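Local coordinates for nicotinate phosphoribosyltransferase (Vibrio cholerae, PDB 4HL7), which probably makes nicotinate ribonucleotide from nicotinate and phosphoribosyl diphosphate at the expense of ATP, a step in NAD biosynthesis, at residues T162-L167 and Q204-W209; R174-F179 and L335-A340; L327-A332 and F347-F352. One frame throughout, in Å; residues are numbered along the deposited sequence.

Interaction 1 (T162-L167 and Q204-W209); sequences TKLDQL and QEIPQW
Leu167 meets the indole of Trp209 obliquely through a single methyl, its CD2 lying 4.4 Å from CE3. One face of the indole is overlaid by the neighbouring side chain of Gln208, whose NE2 stands 3.6 Å above the ring plane, over its centre. Around the same ring, Lys168 and Ile171 of helix 155-174 add further side-chain contacts.

The remainder of the interface is aliphatic. Leu164 parts its two methyls between successive residues at the end of helix 192-205. Its CD1 touches Glu205 CB at 3.9 Å and lies close to CG too, using only the hydrocarbon part of the glutamate. Leu164 CD2 lies 4.0 Å from Ile206 CD1, and the two side chains cross at about a right angle. Ile206 CG1 is held between the backbone N and the carbonyl carbon (chi1 59°), in the crowded position, while CG2 stands beside the backbone N and comes within 4.2 Å of Leu164 CD2. Ile206 CD1 also meets Leu167 CD2 at 4.4 Å, so the same methyl serves two leucines three residues apart on one flank of the helix.

At the margin, Asp165 OD2 and Glu205 OE1 stand 5.5 Å apart; their like charges may repel mildly.

Helix 192-205 ends here, with Ile206 the first residue to leave helical geometry, and Glu205 O accepts a hydrogen bond from Lys168 NZ. The chain then runs towards strand 210-213, and the backbone of Trp209 hydrogen-bonds to that of Leu181 in strand 181-183. The contact therefore packs helix 155-174 against the return of a beta-alpha-beta crossover, while Phe329 of helix 329-339 touches Leu164 and Leu167.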
loop_
_atom_site.group_PDB
_atom_site.type_symbol
_atom_site.label_atom_id
_atom_site.label_comp_id
_atom_site.label_asym_id
_atom_site.label_seq_id
_atom_site.Cartn_x
_atom_site.Cartn_y
_atom_site.Cartn_z
ATOM N N THR A 162 -16.504 -1.675 -19.524
ATOM C CA THR A 162 -16.430 -2.967 -20.200
ATOM C C THR A 162 -16.059 -4.077 -19.198
ATOM O O THR A 162 -16.621 -5.156 -19.242
ATOM C CB THR A 162 -15.383 -2.959 -21.311
ATOM O OG1 THR A 162 -15.707 -1.927 -22.255
ATOM C CG2 THR A 162 -15.410 -4.275 -22.048
ATOM N N LYS A 163 -15.086 -3.821 -18.324
ATOM C CA LYS A 163 -14.719 -4.802 -17.306
ATOM C C LYS A 163 -15.894 -5.049 -16.346
ATOM O O LYS A 163 -16.163 -6.202 -15.923
ATOM C CB LYS A 163 -13.472 -4.337 -16.487
ATOM C CG LYS A 163 -12.247 -4.208 -17.366
ATOM C CD LYS A 163 -10.913 -3.929 -16.666
ATOM C CE LYS A 163 -10.858 -2.636 -15.928
ATOM N NZ LYS A 163 -9.376 -2.455 -15.512
ATOM N N LEU A 164 -16.564 -3.976 -15.951
ATOM C CA LEU A 164 -17.697 -4.153 -15.039
ATOM C C LEU A 164 -18.865 -4.972 -15.655
ATOM O O LEU A 164 -19.423 -5.842 -14.972
ATOM C CB LEU A 164 -18.199 -2.813 -14.513
ATOM C CG LEU A 164 -17.239 -2.102 -13.555
ATOM C CD1 LEU A 164 -17.804 -0.722 -13.304
ATOM C CD2 LEU A 164 -17.024 -2.878 -12.242
ATOM N N ASP A 165 -19.215 -4.710 -16.917
ATOM C CA ASP A 165 -20.138 -5.585 -17.667
ATOM C C ASP A 165 -19.725 -7.051 -17.587
ATOM O O ASP A 165 -20.549 -7.898 -17.274
ATOM C CB ASP A 165 -20.196 -5.216 -19.142
ATOM C CG ASP A 165 -20.851 -3.906 -19.394
ATOM O OD1 ASP A 165 -20.771 -3.479 -20.555
ATOM O OD2 ASP A 165 -21.434 -3.286 -18.451
ATOM N N GLN A 166 -18.454 -7.356 -17.873
ATOM C CA GLN A 166 -18.006 -8.756 -17.905
ATOM C C GLN A 166 -17.940 -9.400 -16.550
ATOM O O GLN A 166 -18.209 -10.608 -16.381
ATOM C CB GLN A 166 -16.674 -8.909 -18.664
ATOM C CG GLN A 166 -16.896 -8.562 -20.116
ATOM C CD GLN A 166 -15.643 -8.491 -20.972
ATOM O OE1 GLN A 166 -15.170 -9.503 -21.490
ATOM N NE2 GLN A 166 -15.153 -7.292 -21.181
ATOM N N LEU A 167 -17.552 -8.606 -15.557
ATOM C CA LEU A 167 -17.632 -9.036 -14.150
ATOM C C LEU A 167 -19.071 -9.433 -13.740
ATOM O O LEU A 167 -19.268 -10.519 -13.188
ATOM C CB LEU A 167 -17.161 -7.894 -13.245
ATOM C CG LEU A 167 -17.330 -8.058 -11.711
ATOM C CD1 LEU A 167 -16.406 -9.151 -11.140
ATOM C CD2 LEU A 167 -17.140 -6.733 -10.951
ATOM N N GLN A 204 -21.639 3.926 -8.508
ATOM C CA GLN A 204 -22.854 3.901 -9.300
ATOM C C GLN A 204 -23.226 2.502 -9.843
ATOM O O GLN A 204 -24.388 2.140 -9.858
ATOM C CB GLN A 204 -22.779 4.942 -10.391
ATOM C CG GLN A 204 -23.863 4.783 -11.456
ATOM C CD GLN A 204 -23.423 5.379 -12.768
ATOM O OE1 GLN A 204 -23.299 6.604 -12.889
ATOM N NE2 GLN A 204 -23.149 4.518 -13.762
ATOM N N GLU A 205 -22.235 1.708 -10.229
ATOM C CA GLU A 205 -22.462 0.469 -10.958
ATOM C C GLU A 205 -22.537 -0.761 -10.060
ATOM O O GLU A 205 -23.361 -1.667 -10.329
ATOM C CB GLU A 205 -21.379 0.246 -12.035
ATOM C CG GLU A 205 -21.420 1.257 -13.132
ATOM C CD GLU A 205 -22.690 1.124 -13.947
ATOM O OE1 GLU A 205 -23.046 -0.019 -14.353
ATOM O OE2 GLU A 205 -23.322 2.158 -14.199
ATOM N N ILE A 206 -21.686 -0.834 -9.032
ATOM C CA ILE A 206 -21.586 -2.079 -8.216
ATOM C C ILE A 206 -21.536 -1.760 -6.718
ATOM O O ILE A 206 -20.757 -2.344 -5.955
ATOM C CB ILE A 206 -20.385 -2.996 -8.622
ATOM C CG1 ILE A 206 -19.062 -2.265 -8.495
ATOM C CG2 ILE A 206 -20.538 -3.531 -10.053
ATOM C CD1 ILE A 206 -17.893 -3.237 -8.395
ATOM N N PRO A 207 -22.400 -0.836 -6.269
ATOM C CA PRO A 207 -22.354 -0.420 -4.847
ATOM C C PRO A 207 -22.437 -1.597 -3.871
ATOM O O PRO A 207 -21.849 -1.562 -2.761
ATOM C CB PRO A 207 -23.593 0.467 -4.702
ATOM C CG PRO A 207 -24.494 0.057 -5.812
ATOM C CD PRO A 207 -23.544 -0.224 -6.975
ATOM N N GLN A 208 -23.151 -2.634 -4.266
ATOM C CA GLN A 208 -23.399 -3.772 -3.396
ATOM C C GLN A 208 -22.148 -4.597 -3.183
ATOM O O GLN A 208 -22.095 -5.420 -2.282
ATOM C CB GLN A 208 -24.491 -4.679 -3.990
ATOM C CG GLN A 208 -24.056 -5.411 -5.269
ATOM C CD GLN A 208 -24.350 -4.656 -6.560
ATOM O OE1 GLN A 208 -24.404 -3.432 -6.593
ATOM N NE2 GLN A 208 -24.512 -5.399 -7.646
ATOM N N TRP A 209 -21.151 -4.416 -4.047
ATOM C CA TRP A 209 -19.902 -5.131 -3.932
ATOM C C TRP A 209 -18.714 -4.317 -3.489
ATOM O O TRP A 209 -17.652 -4.866 -3.340
ATOM C CB TRP A 209 -19.554 -5.823 -5.216
ATOM C CG TRP A 209 -20.595 -6.811 -5.634
ATOM C CD1 TRP A 209 -21.344 -7.659 -4.808
ATOM C CD2 TRP A 209 -21.019 -7.114 -6.989
ATOM N NE1 TRP A 209 -22.198 -8.418 -5.566
ATOM C CE2 TRP A 209 -22.024 -8.156 -6.883
ATOM C CE3 TRP A 209 -20.653 -6.655 -8.249
ATOM C CZ2 TRP A 209 -22.678 -8.656 -8.000
ATOM C CZ3 TRP A 209 -21.294 -7.196 -9.375
ATOM C CH2 TRP A 209 -22.275 -8.171 -9.249
#

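Interaction 2 (R174-F179 and L335-A340); sequences RGINNF and LCEYFA
Glu337 OE1 is gripped by Arg174 NE at 3.0 Å, with a nearly straight N-H...O angle of 173°, and by a water 2.7 Å away that also donates to Arg174 O. The second carboxylate oxygen, OE2, takes Arg174 NH2 at 2.9 Å, completing a side-on salt bridge in which two nitrogens serve two oxygens. The groups are not coplanar: guanidinium and carboxylate planes are 45° apart, and both nitrogens reach their oxygens from above the carboxylate plane. Arg174 NH1 has a second acid partner in Glu170. Directly after Arg174, Gly175 takes a positive phi as helix 155-174 closes in a Schellman motif.

Beneath this charged pair the contact turns apolar. Ile176 CD1 lies 4.0 Å from Glu337 CG, and the two side chains cross at about a right angle, while its CG2 packs on Cys336 CB.

Asn178 supplies the other polar link. Its CG stands between backbone N and carbonyl carbon (chi1 62°), and ND2 donates to Cys336 O at 3.0 Å, the acceptor lying in the amide plane. The bond joins the loop before strand 181-183 to backbone rather than to a side chain. This carbonyl belongs to the last turn of helix 329-339; the same ND2 lies beside CA and CB of Ala340, where the helix has ended. On the inner side, Cys336 SG sits at the edge of the Phe179 ring, 5.5 Å from its centroid, a sulfur-aromatic contact.

The chemistry is graded, from a hydrated ion pair at the partly exposed end to sulfur and ring at the buried one. Together, the two nitrogens and the water would favour a charged Glu337, and Arg174, between two acids, is likely to remain protonated.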
loop_
_atom_site.group_PDB
_atom_site.type_symbol
_atom_site.label_atom_id
_atom_site.label_comp_id
_atom_site.label_asym_id
_atom_site.label_seq_id
_atom_site.Cartn_x
_atom_site.Cartn_y
_atom_site.Cartn_z
ATOM N N ARG A 174 -22.033 -17.771 -12.882
ATOM C CA ARG A 174 -21.407 -18.734 -12.004
ATOM C C ARG A 174 -22.034 -18.712 -10.637
ATOM O O ARG A 174 -21.642 -19.487 -9.769
ATOM C CB ARG A 174 -19.890 -18.487 -11.950
ATOM C CG ARG A 174 -19.174 -18.927 -13.255
ATOM C CD ARG A 174 -18.028 -17.983 -13.649
ATOM N NE ARG A 174 -16.902 -18.086 -12.734
ATOM C CZ ARG A 174 -15.709 -17.507 -12.939
ATOM N NH1 ARG A 174 -15.516 -16.736 -14.035
ATOM N NH2 ARG A 174 -14.756 -17.648 -12.037
ATOM N N GLY A 175 -23.010 -17.831 -10.441
ATOM C CA GLY A 175 -23.750 -17.799 -9.165
ATOM C C GLY A 175 -22.852 -17.419 -7.975
ATOM O O GLY A 175 -22.956 -17.999 -6.860
ATOM N N ILE A 176 -21.928 -16.488 -8.217
ATOM C CA ILE A 176 -20.973 -16.047 -7.189
ATOM C C ILE A 176 -21.641 -15.012 -6.254
ATOM O O ILE A 176 -22.165 -14.007 -6.695
ATOM C CB ILE A 176 -19.659 -15.516 -7.832
ATOM C CG1 ILE A 176 -18.919 -16.654 -8.534
ATOM C CG2 ILE A 176 -18.741 -14.798 -6.787
ATOM C CD1 ILE A 176 -17.869 -16.171 -9.533
ATOM N N ASN A 177 -21.616 -15.265 -4.950
ATOM C CA ASN A 177 -22.303 -14.356 -4.057
ATOM C C ASN A 177 -21.353 -13.698 -3.044
ATOM O O ASN A 177 -21.812 -12.983 -2.134
ATOM C CB ASN A 177 -23.464 -15.073 -3.357
ATOM C CG ASN A 177 -22.998 -16.222 -2.507
ATOM O OD1 ASN A 177 -21.879 -16.219 -1.989
ATOM N ND2 ASN A 177 -23.858 -17.229 -2.358
ATOM N N ASN A 178 -20.042 -13.880 -3.249
ATOM C CA ASN A 178 -19.024 -13.405 -2.281
ATOM C C ASN A 178 -17.974 -12.458 -2.899
ATOM O O ASN A 178 -16.895 -12.244 -2.313
ATOM C CB ASN A 178 -18.334 -14.559 -1.482
ATOM C CG ASN A 178 -17.541 -15.550 -2.377
ATOM O OD1 ASN A 178 -17.881 -15.741 -3.555
ATOM N ND2 ASN A 178 -16.611 -16.254 -1.791
ATOM N N PHE A 179 -18.296 -11.872 -4.063
ATOM C CA PHE A 179 -17.357 -10.889 -4.627
ATOM C C PHE A 179 -17.428 -9.592 -3.778
ATOM O O PHE A 179 -18.526 -9.076 -3.487
ATOM C CB PHE A 179 -17.679 -10.576 -6.100
ATOM C CG PHE A 179 -16.783 -9.508 -6.699
ATOM C CD1 PHE A 179 -15.428 -9.799 -7.040
ATOM C CD2 PHE A 179 -17.245 -8.217 -6.858
ATOM C CE1 PHE A 179 -14.596 -8.801 -7.546
ATOM C CE2 PHE A 179 -16.431 -7.214 -7.424
ATOM C CZ PHE A 179 -15.089 -7.515 -7.736
ATOM N N LEU A 335 -10.801 -16.770 -7.062
ATOM C CA LEU A 335 -10.590 -16.822 -5.601
ATOM C C LEU A 335 -11.939 -16.890 -4.897
ATOM O O LEU A 335 -12.053 -17.612 -3.887
ATOM C CB LEU A 335 -9.745 -15.621 -5.133
ATOM C CG LEU A 335 -8.265 -15.911 -5.455
ATOM C CD1 LEU A 335 -7.466 -14.598 -5.384
ATOM C CD2 LEU A 335 -7.631 -16.937 -4.534
ATOM N N CYS A 336 -12.950 -16.169 -5.439
ATOM C CA CYS A 336 -14.327 -16.242 -4.866
ATOM C C CYS A 336 -14.829 -17.687 -4.805
ATOM O O CYS A 336 -15.349 -18.119 -3.784
ATOM C CB CYS A 336 -15.316 -15.452 -5.695
ATOM S SG CYS A 336 -15.159 -13.653 -5.550
ATOM N N GLU A 337 -14.668 -18.415 -5.921
ATOM C CA GLU A 337 -15.160 -19.800 -5.986
ATOM C C GLU A 337 -14.396 -20.705 -5.031
ATOM O O GLU A 337 -14.982 -21.631 -4.425
ATOM C CB GLU A 337 -15.075 -20.303 -7.426
ATOM C CG GLU A 337 -16.156 -19.601 -8.257
ATOM C CD GLU A 337 -16.092 -19.844 -9.753
ATOM O OE1 GLU A 337 -17.179 -19.900 -10.341
ATOM O OE2 GLU A 337 -14.972 -19.961 -10.350
ATOM N N TYR A 338 -13.086 -20.514 -4.955
ATOM C CA TYR A 338 -12.247 -21.389 -4.183
ATOM C C TYR A 338 -12.514 -21.218 -2.674
ATOM O O TYR A 338 -12.368 -22.168 -1.921
ATOM C CB TYR A 338 -10.774 -21.093 -4.424
ATOM C CG TYR A 338 -9.810 -22.151 -3.906
ATOM C CD1 TYR A 338 -9.542 -23.310 -4.658
ATOM C CD2 TYR A 338 -9.134 -21.988 -2.694
ATOM C CE1 TYR A 338 -8.643 -24.283 -4.192
ATOM C CE2 TYR A 338 -8.252 -22.938 -2.216
ATOM C CZ TYR A 338 -7.983 -24.080 -2.966
ATOM O OH TYR A 338 -7.066 -24.979 -2.476
ATOM N N PHE A 339 -12.833 -19.991 -2.258
ATOM C CA PHE A 339 -12.974 -19.684 -0.799
ATOM C C PHE A 339 -14.423 -19.538 -0.317
ATOM O O PHE A 339 -14.665 -19.331 0.872
ATOM C CB PHE A 339 -12.049 -18.502 -0.372
ATOM C CG PHE A 339 -10.606 -18.870 -0.371
ATOM C CD1 PHE A 339 -9.724 -18.338 -1.331
ATOM C CD2 PHE A 339 -10.116 -19.767 0.550
ATOM C CE1 PHE A 339 -8.382 -18.714 -1.365
ATOM C CE2 PHE A 339 -8.758 -20.144 0.574
ATOM C CZ PHE A 339 -7.865 -19.614 -0.390
ATOM N N ALA A 340 -15.373 -19.728 -1.237
ATOM C CA ALA A 340 -16.801 -19.596 -0.924
ATOM C C ALA A 340 -17.151 -20.525 0.236
ATOM O O ALA A 340 -16.729 -21.691 0.264
ATOM C CB ALA A 340 -17.668 -19.906 -2.165
HETATM O O HOH W 1 -19.225 -20.762 -8.881
#

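Interaction 3 (L327-A332 and F347-F352); sequences LDFDQA and FGIGTF. With SO4 (sulfate ion), chain C.
Phe352 reaches back from helix 351-354 to the start of helix 329-339, across a beta-alpha-beta unit of strand 320-323, helix 329-339 and strand 344-349. Its CB touches Leu327 O at 3.3 Å. CG is anti to the backbone N (chi1 172°). One face of the ring carries Asp328 CA, 3.7 Å from the centroid, in a CH-pi contact. Asp328 CB lies over the face too, against CD2 and CE2, and CZ lies 3.6 Å from Phe329 N. At CE1 the edge points into the face of Phe329, 3.5 Å above the centre of that ring, a T-shaped pair with planes at 73°.

Asp328 is also the N-cap of helix 329-339: OD2 accepts from Gln331 N, and OD1 from Gln331 NE2. Deeper in, Ala332 CB sits over the Phe347 ring in a second CH-pi contact, with Leu327 CD1 at the edge of that ring. Ile349 CG1 packs on Leu327 CB, joining strand 344-349 to the loop before helix 329-339.

The strand-to-helix turn holds a sulfate, probably from the crystallisation liquor. Gly350 N donates to its O1 at 2.8 Å, while Thr351 N and OG1 both bind O2. A helix start gripping an oxyanion is consistent with a phosphate-binding site, as in related phosphoribosyltransferases. One water bonds Leu327 O, Phe352 N and sulfate O1, the last at 2.7 Å.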
loop_
_atom_site.group_PDB
_atom_site.type_symbol
_atom_site.label_atom_id
_atom_site.label_comp_id
_atom_site.label_asym_id
_atom_site.label_seq_id
_atom_site.Cartn_x
_atom_site.Cartn_y
_atom_site.Cartn_z
ATOM N N LEU A 327 -4.072 -8.004 -8.552
ATOM C CA LEU A 327 -5.300 -8.683 -9.051
ATOM C C LEU A 327 -5.924 -8.029 -10.251
ATOM O O LEU A 327 -5.791 -6.837 -10.447
ATOM C CB LEU A 327 -6.349 -8.696 -7.929
ATOM C CG LEU A 327 -5.829 -9.650 -6.832
ATOM C CD1 LEU A 327 -6.582 -9.373 -5.547
ATOM C CD2 LEU A 327 -5.955 -11.144 -7.199
ATOM N N ASP A 328 -6.715 -8.815 -10.964
ATOM C CA ASP A 328 -7.704 -8.324 -11.910
ATOM C C ASP A 328 -8.995 -9.099 -11.584
ATOM O O ASP A 328 -9.006 -9.964 -10.664
ATOM C CB ASP A 328 -7.269 -8.614 -13.371
ATOM C CG ASP A 328 -6.829 -10.064 -13.579
ATOM O OD1 ASP A 328 -5.692 -10.234 -14.127
ATOM O OD2 ASP A 328 -7.613 -11.040 -13.229
ATOM N N PHE A 329 -10.070 -8.812 -12.311
ATOM C CA PHE A 329 -11.387 -9.354 -11.852
ATOM C C PHE A 329 -11.465 -10.852 -12.084
ATOM O O PHE A 329 -12.091 -11.577 -11.301
ATOM C CB PHE A 329 -12.588 -8.690 -12.566
ATOM C CG PHE A 329 -12.893 -7.265 -12.141
ATOM C CD1 PHE A 329 -12.617 -6.797 -10.854
ATOM C CD2 PHE A 329 -13.562 -6.412 -13.034
ATOM C CE1 PHE A 329 -12.933 -5.479 -10.495
ATOM C CE2 PHE A 329 -13.921 -5.089 -12.677
ATOM C CZ PHE A 329 -13.604 -4.620 -11.406
ATOM N N ASP A 330 -10.835 -11.350 -13.177
ATOM C CA ASP A 330 -10.886 -12.778 -13.393
ATOM C C ASP A 330 -10.128 -13.570 -12.338
ATOM O O ASP A 330 -10.543 -14.651 -11.916
ATOM C CB ASP A 330 -10.491 -13.143 -14.849
ATOM C CG ASP A 330 -11.537 -12.659 -15.827
ATOM O OD1 ASP A 330 -12.705 -13.108 -15.707
ATOM O OD2 ASP A 330 -11.238 -11.785 -16.653
ATOM N N GLN A 331 -9.002 -13.054 -11.899
ATOM C CA GLN A 331 -8.323 -13.656 -10.735
ATOM C C GLN A 331 -9.235 -13.631 -9.450
ATOM O O GLN A 331 -9.302 -14.601 -8.668
ATOM C CB GLN A 331 -7.048 -12.881 -10.451
ATOM C CG GLN A 331 -5.863 -13.124 -11.403
ATOM C CD GLN A 331 -4.603 -12.335 -10.929
ATOM O OE1 GLN A 331 -4.090 -12.573 -9.849
ATOM N NE2 GLN A 331 -4.152 -11.383 -11.731
ATOM N N ALA A 332 -9.936 -12.534 -9.268
ATOM C CA ALA A 332 -10.740 -12.347 -8.066
ATOM C C ALA A 332 -11.881 -13.375 -8.086
ATOM O O ALA A 332 -12.114 -14.079 -7.077
ATOM C CB ALA A 332 -11.262 -10.938 -7.996
ATOM N N PHE A 347 -11.166 -8.151 -2.164
ATOM C CA PHE A 347 -10.014 -7.975 -3.085
ATOM C C PHE A 347 -9.540 -6.539 -3.091
ATOM O O PHE A 347 -10.293 -5.676 -3.446
ATOM C CB PHE A 347 -10.475 -8.400 -4.488
ATOM C CG PHE A 347 -10.919 -9.853 -4.484
ATOM C CD1 PHE A 347 -12.283 -10.191 -4.349
ATOM C CD2 PHE A 347 -9.966 -10.865 -4.450
ATOM C CE1 PHE A 347 -12.663 -11.555 -4.234
ATOM C CE2 PHE A 347 -10.367 -12.218 -4.340
ATOM C CZ PHE A 347 -11.705 -12.531 -4.220
ATOM N N GLY A 348 -8.306 -6.311 -2.631
ATOM C CA GLY A 348 -7.743 -4.980 -2.610
ATOM C C GLY A 348 -7.054 -4.751 -3.933
ATOM O O GLY A 348 -5.961 -5.283 -4.158
ATOM N N ILE A 349 -7.680 -3.966 -4.805
ATOM C CA ILE A 349 -7.165 -3.755 -6.175
ATOM C C ILE A 349 -6.702 -2.304 -6.439
ATOM O O ILE A 349 -7.387 -1.345 -6.047
ATOM C CB ILE A 349 -8.199 -4.173 -7.189
ATOM C CG1 ILE A 349 -8.674 -5.615 -6.836
ATOM C CG2 ILE A 349 -7.599 -4.074 -8.590
ATOM C CD1 ILE A 349 -9.604 -6.263 -7.903
ATOM N N GLY A 350 -5.522 -2.180 -7.026
ATOM C CA GLY A 350 -4.905 -0.862 -7.224
ATOM C C GLY A 350 -4.891 -0.533 -8.705
ATOM O O GLY A 350 -5.886 -0.100 -9.260
ATOM N N THR A 351 -3.757 -0.819 -9.336
ATOM C CA THR A 351 -3.461 -0.504 -10.711
ATOM C C THR A 351 -4.576 -0.885 -11.685
ATOM O O THR A 351 -4.920 -0.102 -12.549
ATOM C CB THR A 351 -2.130 -1.244 -11.092
ATOM O OG1 THR A 351 -1.108 -0.849 -10.139
ATOM C CG2 THR A 351 -1.676 -0.859 -12.397
ATOM N N PHE A 352 -5.124 -2.090 -11.531
ATOM C CA PHE A 352 -6.140 -2.599 -12.465
ATOM C C PHE A 352 -7.342 -1.690 -12.465
ATOM O O PHE A 352 -8.030 -1.567 -13.485
ATOM C CB PHE A 352 -6.528 -4.008 -12.064
ATOM C CG PHE A 352 -7.688 -4.581 -12.827
ATOM C CD1 PHE A 352 -8.965 -4.529 -12.302
ATOM C CD2 PHE A 352 -7.489 -5.246 -14.058
ATOM C CE1 PHE A 352 -10.037 -5.108 -12.967
ATOM C CE2 PHE A 352 -8.572 -5.825 -14.728
ATOM C CZ PHE A 352 -9.843 -5.764 -14.158
HETATM S S SO4 C . -2.059 -3.501 -7.289
HETATM O O1 SO4 C . -3.479 -3.980 -7.485
HETATM O O2 SO4 C . -1.884 -1.997 -7.317
HETATM O O3 SO4 C . -1.522 -4.162 -6.081
HETATM O O4 SO4 C . -1.193 -3.837 -8.456
HETATM O O HOH W 2 -4.378 -6.151 -6.350
HETATM O O HOH W 3 -4.104 -4.516 -10.029
#

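All three contacts gather round helix 329-339: interactions 2 and 3 use its end and its start, and Phe329 reaches the leucines of interaction 1. Interactions 1 and 3 are buried, whereas interaction 2 is only partly so and carries the direct ion pair. Interaction 1 is aliphatic with one indole, and interaction 3 is aromatic beside a bound anion. Helix 155-174 and the loop after it serve interactions 1 and 2, which meet where Leu167 CD2 touches Phe179 CE2 at 3.6 Å. Cys336 SG approaches Phe347 CE1, joining interactions 2 and 3, while Lys163 NZ binds Phe352 O between 162-167 and 347-352.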